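Local coordinates for protein phosphoethanolamine N-methyltransferase 1 (Haemonchus contortus, PDB 4KRG) that probably transfers methyl groups from S-adenosylmethionine to phosphoethanolamine, a step on the nematode route to phosphocholine, at residues F16-K22 with D180-H185; F126-M132 with H157-S161; D136-I140 with L255-I259. All blocks are in the same frame, centred on the assembly; numbering follows the deposited sequence.

Contact 1: residues F16-K22 with D180-H185; sequences FKTFWDK and DANPTH. With SAH (S-adenosyl-L-homocysteine), chain D.
F16 lays the CE1–CZ end of its ring against the backbone of P183 and the rim of H185. CZ is 3.5 Å from P183 O, and CE1 touches P183 CB. The imidazole of H185 comes in at the edge of the phenyl ring, CD2 3.6 Å from F16 CZ; the two rings meet rim to rim, their planes at 41°, neither over the face of the other. One turn on, F19 holds CG anti to its own backbone N (chi1 175°), which carries its ring out toward the proline, and CD1 packs against P183 CD at 4.0 Å. P183 thus touches both phenylalanines of helix 9-21. Next to F19, W20 serves the cofactor product: it takes C2' of S-adenosylhomocysteine over one face of its indole, with CH2 3.5 Å from SD, while F19 CE2 lies over the opposite face. At the outer margin the chain of K22, bent at chi3, brings NZ toward D180, but NZ to OD2 is a long salt bridge of 3.7 Å to a poorly ordered carboxylate. A water bonded to K22 NZ also donates to A181 O. With no direct hydrogen bond between the segments, the fit rests on P183 and the two phenylalanine rings, with charge and water confined to the exposed margin, while W20 of the same helix lines the S-adenosylhomocysteine pocket.

Contact 2: residues F126-M132 with H157-S161; sequences FTNWLMM and HLRES. With SAH (S-adenosyl-L-homocysteine), chain D; OPE (phosphoric acid mono-(2-amino-ethyl) ester), chain C.
R159 runs alongside W129 and N128 where the loop after strand 122-126 keeps running beside the parallel strand 154-161 of the Rossmann-like methyltransferase fold. Its CB lies 3.3 Å from N128 OD1, and CG passes the same oxygen. CD sits over the five-membered ring of W129, a CH-pi contact 3.8 Å from the centroid. The chain, bent at chi2 (-96°), then brings the guanidinium over that indole face, planes 34° apart: NE, hydrogen-bonded to Q231 OE1, passes W129 NE1, which donates to the same oxygen, and CZ lies above W129 CZ2. At the tip, NH1 gives N128 OD1 a hydrogen bond of 3.0 Å in the carbonyl plane, and NH2 pairs with D45. The amine of phosphoethanolamine lies over the opposite indole face, while N128 ND2 and O hold the amino-acid end of S-adenosylhomocysteine. Beyond the tryptophan, the carboxylate of E160 gathers the turn: OE1 accepts from M132 N. Two donors reach its other oxygen from opposite faces of the carboxylate plane, L130 N at 3.2 Å from E160 OE2 and M131 N at 2.8 Å.

Contact 3: residues D136-I140 with L255-I259; sequences DREVI and LFSQI
D136, in the first turn of helix 136-149, meets both S257 and F256 of helix 249-271. Its OD2 accepts a hydrogen bond of 2.7 Å from S257 OG on the anti lone pair, the side away from OD1. A water donates to that same oxygen and to F256 O, so D136 OD2 is gripped twice and linked to the second helix through a serine hydroxyl and, by way of the water, a backbone carbonyl. The water also lies over the centre of one face of the F256 ring. The carboxylate itself slants past this ring, the two planes 43° apart, with D136 CG 3.8 Å from F256 CD2. Its second oxygen, OD1, forms a salt bridge with R187, which would steady the group and probably keep it ionised. Three residues along, V139 meets the same phenyl group at about a right angle, CG1 4.1 Å from F256 CE2. I140 follows and slides past F256 in the reverse direction, touching CD2 through its terminal CD1 at 4.2 Å. F256 places CG anti to its backbone N (chi1 -169°), reaching across to all three residues. The axes of segments 136-140 and 255-259 approach to 10.4 Å at an angle of 147°, closer to antiparallel than parallel. L195 of helix 189-198 packs against V139, I140 and F256 alike, while L252 and L253 continue the contact with I140 along helix 249-271.

How the contacts relate
From the N terminus, helix 9-21 supplies the first half of contact 1, whose loop closes only at 180-185, between strand 154-161 and helix 189-198. Contact 2 is nested wholly inside that loop, joining the end of strand 122-126 to strand 154-161. Helix 136-149, which starts contact 3, leaves just after 126-132 and meets helix 249-271 beyond both other contacts, so contact 3 crosses each of them. Contacts 1 and 2 touch directly, through a probable hydrogen bond from H185 N to M132 O, and both reach S-adenosylhomocysteine. M131 O packs on V139 CG2, linking contact 2 to contact 3; contacts 1 and 3 do not touch.

Contact 1: residues F16-K22 with D180-H185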
loop_
_atom_site.group_PDB
_atom_site.type_symbol
_atom_site.label_atom_id
_atom_site.label_comp_id
_atom_site.label_asym_id
_atom_site.label_seq_id
_atom_site.Cartn_x
_atom_site.Cartn_y
_atom_site.Cartn_z
ATOM N N PHE A 16 22.069 13.112 -5.652
ATOM C CA PHE A 16 21.412 11.917 -6.169
ATOM C C PHE A 16 21.994 11.502 -7.515
ATOM O O PHE A 16 22.254 10.324 -7.744
ATOM C CB PHE A 16 19.898 12.119 -6.259
ATOM C CG PHE A 16 19.191 11.993 -4.937
ATOM C CD1 PHE A 16 19.164 10.778 -4.264
ATOM C CD2 PHE A 16 18.548 13.082 -4.368
ATOM C CE1 PHE A 16 18.517 10.656 -3.040
ATOM C CE2 PHE A 16 17.893 12.964 -3.149
ATOM C CZ PHE A 16 17.879 11.750 -2.486
ATOM N N LYS A 17 22.206 12.472 -8.399
ATOM C CA LYS A 17 22.832 12.208 -9.694
ATOM C C LYS A 17 24.250 11.658 -9.521
ATOM O O LYS A 17 24.679 10.776 -10.268
ATOM C CB LYS A 17 22.822 13.481 -10.546
ATOM C CG LYS A 17 23.699 13.442 -11.775
ATOM C CD LYS A 17 23.233 12.394 -12.754
ATOM C CE LYS A 17 23.952 12.547 -14.086
ATOM N NZ LYS A 17 25.438 12.609 -13.941
ATOM N N THR A 18 24.959 12.165 -8.514
ATOM C CA THR A 18 26.293 11.676 -8.165
ATOM C C THR A 18 26.243 10.242 -7.641
ATOM O O THR A 18 27.088 9.415 -7.985
ATOM C CB THR A 18 26.945 12.549 -7.084
ATOM O OG1 THR A 18 26.762 13.929 -7.405
ATOM C CG2 THR A 18 28.429 12.253 -6.983
ATOM N N PHE A 19 25.262 9.955 -6.792
ATOM C CA PHE A 19 25.064 8.600 -6.298
ATOM C C PHE A 19 24.849 7.642 -7.464
ATOM O O PHE A 19 25.477 6.591 -7.539
ATOM C CB PHE A 19 23.876 8.532 -5.341
ATOM C CG PHE A 19 23.542 7.137 -4.890
ATOM C CD1 PHE A 19 24.233 6.550 -3.840
ATOM C CD2 PHE A 19 22.534 6.412 -5.515
ATOM C CE1 PHE A 19 23.927 5.263 -3.425
ATOM C CE2 PHE A 19 22.222 5.125 -5.105
ATOM C CZ PHE A 19 22.917 4.549 -4.059
ATOM N N TRP A 20 23.968 8.012 -8.383
ATOM C CA TRP A 20 23.669 7.122 -9.494
ATOM C C TRP A 20 24.789 7.067 -10.524
ATOM O O TRP A 20 24.922 6.079 -11.242
ATOM C CB TRP A 20 22.308 7.449 -10.112
ATOM C CG TRP A 20 21.211 6.816 -9.327
ATOM C CD1 TRP A 20 20.331 7.433 -8.490
ATOM C CD2 TRP A 20 20.925 5.424 -9.271
ATOM N NE1 TRP A 20 19.490 6.504 -7.929
ATOM C CE2 TRP A 20 19.833 5.252 -8.389
ATOM C CE3 TRP A 20 21.468 4.286 -9.876
ATOM C CZ2 TRP A 20 19.285 4.006 -8.106
ATOM C CZ3 TRP A 20 20.928 3.050 -9.599
ATOM C CH2 TRP A 20 19.848 2.917 -8.720
ATOM N N ASP A 21 25.605 8.116 -10.577
ATOM C CA ASP A 21 26.807 8.097 -11.405
ATOM C C ASP A 21 27.699 6.906 -11.058
ATOM O O ASP A 21 28.360 6.348 -11.929
ATOM C CB ASP A 21 27.601 9.398 -11.250
ATOM C CG ASP A 21 27.059 10.525 -12.105
ATOM O OD1 ASP A 21 26.264 10.246 -13.023
ATOM O OD2 ASP A 21 27.442 11.691 -11.863
ATOM N N LYS A 22 27.703 6.518 -9.784
ATOM C CA LYS A 22 28.525 5.404 -9.320
ATOM C C LYS A 22 28.151 4.077 -9.983
ATOM O O LYS A 22 28.939 3.136 -9.977
ATOM C CB LYS A 22 28.455 5.270 -7.789
ATOM C CG LYS A 22 29.044 6.454 -7.021
ATOM C CD LYS A 22 29.125 6.196 -5.511
ATOM C CE LYS A 22 27.749 6.025 -4.879
ATOM N NZ LYS A 22 27.831 5.800 -3.404
ATOM N N ASP A 180 29.837 4.591 2.953
ATOM C CA ASP A 180 29.272 5.860 2.494
ATOM C C ASP A 180 27.872 6.072 3.065
ATOM O O ASP A 180 27.145 5.113 3.326
ATOM C CB ASP A 180 29.198 5.913 0.960
ATOM C CG ASP A 180 30.497 5.496 0.287
ATOM O OD1 ASP A 180 31.536 5.409 0.974
ATOM O OD2 ASP A 180 30.470 5.254 -0.941
ATOM N N ALA A 181 27.496 7.332 3.259
ATOM C CA ALA A 181 26.134 7.650 3.651
ATOM C C ALA A 181 25.205 7.325 2.490
ATOM O O ALA A 181 25.568 7.498 1.325
ATOM C CB ALA A 181 26.015 9.109 4.021
ATOM N N ASN A 182 24.011 6.847 2.816
ATOM C CA ASN A 182 22.993 6.573 1.813
ATOM C C ASN A 182 21.978 7.713 1.813
ATOM O O ASN A 182 21.262 7.906 2.795
ATOM C CB ASN A 182 22.322 5.241 2.129
ATOM C CG ASN A 182 21.347 4.805 1.063
ATOM O OD1 ASN A 182 21.233 5.427 0.010
ATOM N ND2 ASN A 182 20.640 3.719 1.333
ATOM N N PRO A 183 21.917 8.478 0.711
ATOM C CA PRO A 183 21.100 9.694 0.587
ATOM C C PRO A 183 19.609 9.420 0.437
ATOM O O PRO A 183 18.793 10.338 0.556
ATOM C CB PRO A 183 21.622 10.325 -0.706
ATOM C CG PRO A 183 22.075 9.162 -1.520
ATOM C CD PRO A 183 22.674 8.202 -0.523
ATOM N N THR A 184 19.268 8.167 0.167
ATOM C CA THR A 184 17.896 7.774 -0.125
ATOM C C THR A 184 16.911 8.163 0.984
ATOM O O THR A 184 17.233 8.090 2.171
ATOM C CB THR A 184 17.828 6.262 -0.379
ATOM O OG1 THR A 184 18.866 5.896 -1.297
ATOM C CG2 THR A 184 16.484 5.870 -0.944
ATOM N N HIS A 185 15.719 8.596 0.580
ATOM C CA HIS A 185 14.639 8.905 1.508
ATOM C C HIS A 185 13.739 7.689 1.668
ATOM O O HIS A 185 12.934 7.393 0.787
ATOM C CB HIS A 185 13.786 10.054 0.971
ATOM C CG HIS A 185 14.491 11.378 0.924
ATOM N ND1 HIS A 185 14.554 12.225 2.003
ATOM C CD2 HIS A 185 15.135 12.006 -0.093
ATOM C CE1 HIS A 185 15.217 13.319 1.666
ATOM N NE2 HIS A 185 15.580 13.211 0.402
HETATM N N SAH D . 12.708 2.178 -12.312
HETATM C CA SAH D . 13.763 1.270 -12.787
HETATM C CB SAH D . 15.123 1.712 -12.146
HETATM C CG SAH D . 15.093 1.790 -10.621
HETATM S SD SAH D . 16.567 2.519 -9.851
HETATM C C SAH D . 13.443 -0.134 -12.463
HETATM O O SAH D . 12.839 -0.399 -11.435
HETATM O OXT SAH D . 14.042 -1.013 -13.044
HETATM C "C5'" SAH D . 16.376 4.309 -10.052
HETATM C "C4'" SAH D . 16.370 4.869 -11.368
HETATM O "O4'" SAH D . 15.761 6.187 -11.329
HETATM C "C3'" SAH D . 17.740 5.056 -11.883
HETATM O "O3'" SAH D . 17.762 4.771 -13.263
HETATM C "C2'" SAH D . 18.012 6.471 -11.674
HETATM O "O2'" SAH D . 18.950 6.946 -12.600
HETATM C "C1'" SAH D . 16.678 7.087 -11.871
HETATM N N9 SAH D . 16.531 8.439 -11.228
HETATM C C8 SAH D . 16.648 8.743 -9.929
HETATM N N7 SAH D . 16.294 10.022 -9.786
HETATM C C5 SAH D . 15.953 10.529 -10.972
HETATM C C6 SAH D . 15.515 11.793 -11.402
HETATM N N6 SAH D . 15.360 12.837 -10.521
HETATM N N1 SAH D . 15.245 11.957 -12.710
HETATM C C2 SAH D . 15.383 10.968 -13.586
HETATM N N3 SAH D . 15.802 9.750 -13.203
HETATM C C4 SAH D . 16.089 9.504 -11.912
HETATM O O HOH W 1 26.397 5.767 -1.339
HETATM O O HOH W 2 30.457 3.829 -3.923
#

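Contact 2: residues F126-M132 with H157-S161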
loop_
_atom_site.group_PDB
_atom_site.type_symbol
_atom_site.label_atom_id
_atom_site.label_comp_id
_atom_site.label_asym_id
_atom_site.label_seq_id
_atom_site.Cartn_x
_atom_site.Cartn_y
_atom_site.Cartn_z
ATOM N N PHE A 126 4.097 6.033 -15.161
ATOM C CA PHE A 126 4.644 4.855 -14.515
ATOM C C PHE A 126 5.976 5.158 -13.864
ATOM O O PHE A 126 6.897 5.661 -14.512
ATOM C CB PHE A 126 4.830 3.716 -15.513
ATOM C CG PHE A 126 5.403 2.470 -14.895
ATOM C CD1 PHE A 126 4.568 1.518 -14.321
ATOM C CD2 PHE A 126 6.775 2.255 -14.868
ATOM C CE1 PHE A 126 5.091 0.371 -13.740
ATOM C CE2 PHE A 126 7.304 1.107 -14.282
ATOM C CZ PHE A 126 6.462 0.172 -13.719
ATOM N N THR A 127 6.086 4.841 -12.582
ATOM C CA THR A 127 7.359 4.923 -11.895
ATOM C C THR A 127 7.534 3.691 -11.018
ATOM O O THR A 127 6.567 3.016 -10.669
ATOM C CB THR A 127 7.467 6.184 -11.023
ATOM O OG1 THR A 127 6.526 6.097 -9.948
ATOM C CG2 THR A 127 7.209 7.449 -11.839
ATOM N N ASN A 128 8.779 3.408 -10.669
ATOM C CA ASN A 128 9.112 2.295 -9.792
ATOM C C ASN A 128 10.458 2.620 -9.156
ATOM O O ASN A 128 11.472 2.656 -9.853
ATOM C CB ASN A 128 9.162 0.978 -10.588
ATOM C CG ASN A 128 9.379 -0.244 -9.700
ATOM O OD1 ASN A 128 8.434 -0.789 -9.125
ATOM N ND2 ASN A 128 10.626 -0.681 -9.590
ATOM N N TRP A 129 10.448 2.891 -7.848
ATOM C CA TRP A 129 11.625 3.378 -7.110
ATOM C C TRP A 129 12.103 4.780 -7.549
ATOM O O TRP A 129 13.201 4.914 -8.085
ATOM C CB TRP A 129 12.809 2.407 -7.232
ATOM C CG TRP A 129 12.710 1.109 -6.484
ATOM C CD1 TRP A 129 12.244 0.911 -5.211
ATOM C CD2 TRP A 129 13.116 -0.168 -6.972
ATOM N NE1 TRP A 129 12.341 -0.424 -4.877
ATOM C CE2 TRP A 129 12.870 -1.110 -5.941
ATOM C CE3 TRP A 129 13.665 -0.622 -8.175
ATOM C CZ2 TRP A 129 13.157 -2.464 -6.085
ATOM C CZ3 TRP A 129 13.946 -1.963 -8.318
ATOM C CH2 TRP A 129 13.694 -2.871 -7.278
ATOM N N LEU A 130 11.307 5.818 -7.306
ATOM C CA LEU A 130 11.699 7.165 -7.731
ATOM C C LEU A 130 11.510 8.264 -6.677
ATOM O O LEU A 130 12.405 9.086 -6.477
ATOM C CB LEU A 130 10.995 7.562 -9.031
ATOM C CG LEU A 130 11.406 8.926 -9.597
ATOM C CD1 LEU A 130 12.885 8.937 -9.982
ATOM C CD2 LEU A 130 10.536 9.312 -10.785
HETATM N N MSE A 131 10.357 8.280 -6.013
HETATM C CA MSE A 131 10.081 9.306 -5.002
HETATM C C MSE A 131 11.134 9.327 -3.892
HETATM O O MSE A 131 11.452 10.378 -3.341
HETATM C CB MSE A 131 8.693 9.116 -4.376
HETATM C CG MSE A 131 7.512 9.142 -5.338
HETATM SE SE MSE A 131 7.397 10.792 -6.383
HETATM C CE MSE A 131 8.387 10.168 -7.961
HETATM N N MSE A 132 11.667 8.153 -3.573
HETATM C CA MSE A 132 12.693 8.008 -2.545
HETATM C C MSE A 132 13.987 8.729 -2.934
HETATM O O MSE A 132 14.857 8.937 -2.090
HETATM C CB MSE A 132 12.978 6.526 -2.323
HETATM C CG MSE A 132 13.386 5.839 -3.607
HETATM SE SE MSE A 132 13.111 3.903 -3.616
HETATM C CE MSE A 132 14.695 3.373 -2.605
ATOM N N HIS A 157 1.258 4.911 -11.396
ATOM C CA HIS A 157 1.772 3.838 -10.567
ATOM C C HIS A 157 3.028 4.326 -9.863
ATOM O O HIS A 157 3.920 4.892 -10.495
ATOM C CB HIS A 157 2.113 2.604 -11.402
ATOM C CG HIS A 157 2.773 1.515 -10.611
ATOM N ND1 HIS A 157 4.128 1.485 -10.377
ATOM C CD2 HIS A 157 2.254 0.426 -9.996
ATOM C CE1 HIS A 157 4.423 0.420 -9.646
ATOM N NE2 HIS A 157 3.304 -0.234 -9.399
ATOM N N LEU A 158 3.098 4.090 -8.555
ATOM C CA LEU A 158 4.308 4.375 -7.798
ATOM C C LEU A 158 4.662 3.161 -6.956
ATOM O O LEU A 158 3.789 2.418 -6.543
ATOM C CB LEU A 158 4.099 5.590 -6.907
ATOM C CG LEU A 158 3.675 6.849 -7.669
ATOM C CD1 LEU A 158 2.511 7.519 -6.961
ATOM C CD2 LEU A 158 4.836 7.808 -7.794
ATOM N N ARG A 159 5.950 2.959 -6.728
ATOM C CA ARG A 159 6.432 1.891 -5.866
ATOM C C ARG A 159 7.666 2.415 -5.161
ATOM O O ARG A 159 8.594 2.898 -5.811
ATOM C CB ARG A 159 6.805 0.659 -6.687
ATOM C CG ARG A 159 7.380 -0.474 -5.845
ATOM C CD ARG A 159 8.904 -0.485 -5.813
ATOM N NE ARG A 159 9.396 -1.730 -5.230
ATOM C CZ ARG A 159 9.555 -2.862 -5.911
ATOM N NH1 ARG A 159 9.272 -2.912 -7.209
ATOM N NH2 ARG A 159 9.999 -3.945 -5.293
ATOM N N GLU A 160 7.690 2.335 -3.837
ATOM C CA GLU A 160 8.814 2.896 -3.107
ATOM C C GLU A 160 9.315 1.966 -2.012
ATOM O O GLU A 160 8.550 1.180 -1.454
ATOM C CB GLU A 160 8.438 4.252 -2.500
ATOM C CG GLU A 160 7.906 5.271 -3.491
ATOM C CD GLU A 160 8.954 5.723 -4.503
ATOM O OE1 GLU A 160 10.164 5.637 -4.193
ATOM O OE2 GLU A 160 8.569 6.171 -5.608
ATOM N N SER A 161 10.608 2.053 -1.715
ATOM C CA SER A 161 11.156 1.390 -0.545
ATOM C C SER A 161 10.725 2.218 0.647
ATOM O O SER A 161 11.180 3.355 0.825
ATOM C CB SER A 161 12.678 1.338 -0.601
ATOM O OG SER A 161 13.108 0.597 -1.721
HETATM N N SAH D . 12.708 2.178 -12.312
HETATM C CA SAH D . 13.763 1.270 -12.787
HETATM C CB SAH D . 15.123 1.712 -12.146
HETATM C CG SAH D . 15.093 1.790 -10.621
HETATM S SD SAH D . 16.567 2.519 -9.851
HETATM C C SAH D . 13.443 -0.134 -12.463
HETATM O O SAH D . 12.839 -0.399 -11.435
HETATM O OXT SAH D . 14.042 -1.013 -13.044
HETATM C "C5'" SAH D . 16.376 4.309 -10.052
HETATM C "C4'" SAH D . 16.370 4.869 -11.368
HETATM O "O4'" SAH D . 15.761 6.187 -11.329
HETATM C "C3'" SAH D . 17.740 5.056 -11.883
HETATM O "O3'" SAH D . 17.762 4.771 -13.263
HETATM C "C2'" SAH D . 18.012 6.471 -11.674
HETATM O "O2'" SAH D . 18.950 6.946 -12.600
HETATM C "C1'" SAH D . 16.678 7.087 -11.871
HETATM N N9 SAH D . 16.531 8.439 -11.228
HETATM C C8 SAH D . 16.648 8.743 -9.929
HETATM N N7 SAH D . 16.294 10.022 -9.786
HETATM C C5 SAH D . 15.953 10.529 -10.972
HETATM C C6 SAH D . 15.515 11.793 -11.402
HETATM N N6 SAH D . 15.360 12.837 -10.521
HETATM N N1 SAH D . 15.245 11.957 -12.710
HETATM C C2 SAH D . 15.383 10.968 -13.586
HETATM N N3 SAH D . 15.802 9.750 -13.203
HETATM C C4 SAH D . 16.089 9.504 -11.912
HETATM C CA OPE C . 16.389 -0.319 -4.449
HETATM C CB OPE C . 16.696 -0.088 -5.892
HETATM O O1 OPE C . 17.561 -0.937 -1.897
HETATM O O2 OPE C . 15.535 0.370 -1.459
HETATM O O3 OPE C . 17.746 1.520 -1.432
HETATM O O4 OPE C . 16.774 0.690 -3.590
HETATM N N OPE C . 16.276 1.166 -6.461
HETATM P P OPE C . 16.917 0.420 -2.058
HETATM O O HOH W 3 7.827 4.740 -7.889
#

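Contact 3: residues D136-I140 with L255-I259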
loop_
_atom_site.group_PDB
_atom_site.type_symbol
_atom_site.label_atom_id
_atom_site.label_comp_id
_atom_site.label_asym_id
_atom_site.label_seq_id
_atom_site.Cartn_x
_atom_site.Cartn_y
_atom_site.Cartn_z
ATOM N N ASP A 136 11.129 16.018 -0.240
ATOM C CA ASP A 136 9.703 16.130 0.044
ATOM C C ASP A 136 9.010 17.147 -0.857
ATOM O O ASP A 136 7.909 16.898 -1.347
ATOM C CB ASP A 136 9.469 16.497 1.513
ATOM C CG ASP A 136 9.576 15.307 2.439
ATOM O OD1 ASP A 136 10.105 14.259 2.019
ATOM O OD2 ASP A 136 9.132 15.426 3.599
ATOM N N ARG A 137 9.649 18.290 -1.089
ATOM C CA ARG A 137 9.029 19.304 -1.932
ATOM C C ARG A 137 8.938 18.833 -3.378
ATOM O O ARG A 137 7.932 19.058 -4.049
ATOM C CB ARG A 137 9.767 20.642 -1.860
ATOM C CG ARG A 137 8.932 21.787 -2.412
ATOM C CD ARG A 137 9.616 23.142 -2.278
ATOM N NE ARG A 137 8.718 24.230 -2.661
ATOM C CZ ARG A 137 8.076 25.009 -1.795
ATOM N NH1 ARG A 137 8.242 24.837 -0.492
ATOM N NH2 ARG A 137 7.273 25.969 -2.235
ATOM N N GLU A 138 9.986 18.163 -3.848
ATOM C CA GLU A 138 10.018 17.623 -5.205
ATOM C C GLU A 138 8.978 16.525 -5.444
ATOM O O GLU A 138 8.400 16.445 -6.530
ATOM C CB GLU A 138 11.419 17.110 -5.541
ATOM C CG GLU A 138 12.453 18.217 -5.667
ATOM C CD GLU A 138 13.882 17.705 -5.628
ATOM O OE1 GLU A 138 14.095 16.518 -5.288
ATOM O OE2 GLU A 138 14.797 18.493 -5.938
ATOM N N VAL A 139 8.753 15.678 -4.440
ATOM C CA VAL A 139 7.727 14.642 -4.525
ATOM C C VAL A 139 6.367 15.283 -4.785
ATOM O O VAL A 139 5.625 14.860 -5.676
ATOM C CB VAL A 139 7.663 13.787 -3.236
ATOM C CG1 VAL A 139 6.416 12.914 -3.229
ATOM C CG2 VAL A 139 8.898 12.914 -3.114
ATOM N N ILE A 140 6.055 16.320 -4.018
ATOM C CA ILE A 140 4.792 17.030 -4.164
ATOM C C ILE A 140 4.717 17.687 -5.542
ATOM O O ILE A 140 3.705 17.582 -6.239
ATOM C CB ILE A 140 4.611 18.078 -3.051
ATOM C CG1 ILE A 140 4.553 17.382 -1.689
ATOM C CG2 ILE A 140 3.350 18.883 -3.281
ATOM C CD1 ILE A 140 4.869 18.279 -0.508
ATOM N N LEU A 255 2.202 19.263 5.897
ATOM C CA LEU A 255 1.638 17.988 6.294
ATOM C C LEU A 255 2.612 16.838 6.060
ATOM O O LEU A 255 2.866 16.031 6.953
ATOM C CB LEU A 255 0.334 17.743 5.544
ATOM C CG LEU A 255 -0.770 18.751 5.845
ATOM C CD1 LEU A 255 -1.958 18.498 4.959
ATOM C CD2 LEU A 255 -1.179 18.654 7.298
ATOM N N PHE A 256 3.158 16.777 4.853
ATOM C CA PHE A 256 3.986 15.662 4.417
ATOM C C PHE A 256 5.310 15.613 5.181
ATOM O O PHE A 256 5.816 14.536 5.480
ATOM C CB PHE A 256 4.218 15.785 2.902
ATOM C CG PHE A 256 4.849 14.575 2.256
ATOM C CD1 PHE A 256 4.308 13.308 2.418
ATOM C CD2 PHE A 256 5.957 14.723 1.433
ATOM C CE1 PHE A 256 4.888 12.206 1.790
ATOM C CE2 PHE A 256 6.537 13.632 0.807
ATOM C CZ PHE A 256 6.003 12.371 0.986
ATOM N N SER A 257 5.855 16.780 5.514
ATOM C CA SER A 257 7.189 16.865 6.116
ATOM C C SER A 257 7.200 16.861 7.638
ATOM O O SER A 257 8.146 16.366 8.251
ATOM C CB SER A 257 7.929 18.117 5.628
ATOM O OG SER A 257 8.460 17.932 4.332
ATOM N N GLN A 258 6.161 17.428 8.245
ATOM C CA GLN A 258 6.136 17.608 9.697
ATOM C C GLN A 258 4.949 16.953 10.418
ATOM O O GLN A 258 5.142 16.087 11.273
ATOM C CB GLN A 258 6.209 19.098 10.047
ATOM C CG GLN A 258 7.551 19.552 10.624
ATOM C CD GLN A 258 8.696 19.458 9.627
ATOM O OE1 GLN A 258 8.644 20.045 8.546
ATOM N NE2 GLN A 258 9.738 18.716 9.992
ATOM N N ILE A 259 3.732 17.370 10.076
ATOM C CA ILE A 259 2.525 16.926 10.779
ATOM C C ILE A 259 2.311 15.405 10.752
ATOM O O ILE A 259 2.156 14.765 11.798
ATOM C CB ILE A 259 1.258 17.596 10.205
ATOM C CG1 ILE A 259 1.356 19.126 10.275
ATOM C CG2 ILE A 259 0.018 17.089 10.928
ATOM C CD1 ILE A 259 1.272 19.709 11.680
HETATM O O HOH W 4 8.110 13.161 4.584
#